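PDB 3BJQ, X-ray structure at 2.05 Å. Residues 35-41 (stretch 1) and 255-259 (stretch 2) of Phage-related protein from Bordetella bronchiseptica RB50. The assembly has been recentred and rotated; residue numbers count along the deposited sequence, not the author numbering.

Stretch 1 (35-41) FPVAPVA
Stretch 2, residues 255-259: DPSVE

Residues 35-41 and 255-259 belong to one chain of 316 residues, and no two residues that touch here are fewer than 217 positions apart. Stretch 1 is extended through its strand, 37-40; stretch 2 has no regular helix or strand. The two stretches run in the same general direction, since Pro36 meets Pro256 near the start of each segment while Val40 meets Val258 further along. The register is set by Ala38 and Pro256, whose CA atoms are 5.1 Å apart. No direct hydrogen bond crosses the interface. The stretches bury 269 Å² between them, both sides summed; contact is mainly apolar, and one water bridges them.

Asp255 leads in with phi/psi of -120/75 and chi1 of -51° (m), chi2 -41°. Its CA-to-CB bond points away from stretch 1, and its side chain stays out of contact; OD2 is hydrogen-bonded elsewhere in the structure.

Pro256 (-60/142, ring pucker C-gamma exo) has the most area covered of any residue here, 75 Å². Its CA-to-CB bond points toward stretch 1. Pro256 CG lies 4.0 Å from Pro36 CB, an apolar contact between two rings of the same C-gamma exo pucker, and 3.4 Å from Val37 O. As a carbon, CG packs against that carbonyl without forming a hydrogen bond. Val37 (-71/125, chi1 179°, t) turns its CA-to-CB bond away, so its backbone, rather than its side chain, makes this contact. Pro256 CB meets Ala38 CB at 4.2 Å. The carbonyl of Pro256 also has carbon neighbours: its O is 3.7 Å from Ala38 CB and 3.7 Å from Pro39 CD. Proline nitrogen carries no hydrogen, so neither Pro39 nor Pro256 can donate a backbone N-H to the other stretch.

At Ser257 (-131/129) the CA-to-CB bond points away and chi1 is 170° (t). This places OG where Glu259 N can donate to Ser257 OG, at 3.3 Å and an N-H...O angle of 158°, a bond within stretch 2.

Val258 (-60/-13, chi1 -58°, m) leaves the extended conformation of the preceding residues and directs its CA-to-CB bond toward stretch 1. Its CG1 lies 3.6 Å from Ala38 CB and 3.8 Å from Val40 CG1, joining two alternate residues of the strand in a small hydrophobic cluster. The CA-to-CB bond of Ala38 (-137/139) points toward stretch 2, that of Val40 (-131/168, chi1 -56°, m) sideways. Between them, Pro39 (-78/139, C-gamma endo) supplies the polar link: a water donates to Pro39 O at 2.7 Å and accepts from Val258 N at 3.1 Å, satisfying both backbone groups without a direct bond.

Glu259 (-91/-12; chi1 -57°, m; chi2 -178°, t; chi3 -101°) ends the stretch beyond contact. Phe35 (-129/74, chi1 -64°, m, chi2 90°) and Ala41 (-108/-32) likewise make no contact.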

# COMPACT_ATOMS: atom_id res chain seq x y z
N PHE E 35 5.97 37.62 -16.01
CA PHE E 35 7.30 37.08 -15.81
C PHE E 35 7.24 35.74 -15.11
O PHE E 35 7.60 35.64 -13.92
CB PHE E 35 8.11 38.03 -14.92
CG PHE E 35 8.35 39.39 -15.52
CD1 PHE E 35 7.46 40.43 -15.31
CD2 PHE E 35 9.50 39.65 -16.23
CE1 PHE E 35 7.71 41.68 -15.83
CE2 PHE E 35 9.75 40.90 -16.76
CZ PHE E 35 8.85 41.92 -16.56
N PRO E 36 6.81 34.67 -15.84
CA PRO E 36 6.71 33.37 -15.20
C PRO E 36 8.01 32.86 -14.60
O PRO E 36 9.10 33.10 -15.12
CB PRO E 36 6.23 32.46 -16.34
CG PRO E 36 5.56 33.35 -17.24
CD PRO E 36 6.40 34.59 -17.24
N VAL E 37 7.88 32.15 -13.49
CA VAL E 37 9.02 31.61 -12.78
C VAL E 37 9.67 30.44 -13.54
O VAL E 37 9.01 29.49 -13.92
CB VAL E 37 8.66 31.23 -11.32
CG1 VAL E 37 9.87 30.63 -10.61
CG2 VAL E 37 8.17 32.46 -10.57
N ALA E 38 10.97 30.57 -13.79
CA ALA E 38 11.71 29.60 -14.54
C ALA E 38 13.04 29.39 -13.82
O ALA E 38 13.63 30.36 -13.34
CB ALA E 38 11.93 30.12 -15.93
N PRO E 39 13.52 28.13 -13.71
CA PRO E 39 14.73 27.86 -12.94
C PRO E 39 16.05 28.20 -13.64
O PRO E 39 16.22 27.99 -14.85
CB PRO E 39 14.64 26.36 -12.68
CG PRO E 39 13.96 25.85 -13.91
CD PRO E 39 12.94 26.88 -14.25
N VAL E 40 16.96 28.78 -12.86
CA VAL E 40 18.33 28.98 -13.24
C VAL E 40 19.22 28.45 -12.09
O VAL E 40 18.74 28.15 -11.01
CB VAL E 40 18.69 30.48 -13.56
CG1 VAL E 40 17.81 31.04 -14.60
CG2 VAL E 40 18.68 31.36 -12.32
N ALA E 41 20.51 28.32 -12.36
CA ALA E 41 21.47 27.87 -11.35
C ALA E 41 22.39 28.99 -10.87
O ALA E 41 22.83 28.98 -9.72
CB ALA E 41 22.31 26.73 -11.92
N ASP E 255 5.65 24.46 -17.77
CA ASP E 255 7.01 24.25 -17.26
C ASP E 255 7.91 25.35 -17.84
O ASP E 255 8.70 25.10 -18.77
CB ASP E 255 7.59 22.89 -17.71
CG ASP E 255 6.67 21.72 -17.42
OD1 ASP E 255 6.06 21.69 -16.33
OD2 ASP E 255 6.57 20.80 -18.29
N PRO E 256 7.79 26.58 -17.33
CA PRO E 256 8.49 27.68 -17.99
C PRO E 256 10.00 27.47 -18.03
O PRO E 256 10.58 26.93 -17.09
CB PRO E 256 8.13 28.90 -17.15
CG PRO E 256 6.90 28.52 -16.37
CD PRO E 256 7.02 27.03 -16.16
N SER E 257 10.60 27.85 -19.14
CA SER E 257 12.03 27.69 -19.39
C SER E 257 12.63 28.99 -19.88
O SER E 257 12.14 29.52 -20.86
CB SER E 257 12.23 26.65 -20.50
OG SER E 257 13.56 26.63 -20.92
N VAL E 258 13.74 29.45 -19.25
CA VAL E 258 14.39 30.70 -19.66
C VAL E 258 14.90 30.69 -21.12
O VAL E 258 15.25 31.73 -21.67
CB VAL E 258 15.58 31.10 -18.70
CG1 VAL E 258 15.09 31.24 -17.29
CG2 VAL E 258 16.75 30.08 -18.79
N GLU E 259 14.94 29.51 -21.74
CA GLU E 259 15.46 29.32 -23.08
C GLU E 259 14.39 29.46 -24.18
O GLU E 259 14.71 29.52 -25.36
CB GLU E 259 16.10 27.94 -23.16
CG GLU E 259 17.21 27.70 -22.14
CD GLU E 259 17.86 26.33 -22.29
OE1 GLU E 259 17.53 25.43 -21.49
OE2 GLU E 259 18.70 26.14 -23.20
O HOH W 1 14.90 27.52 -17.15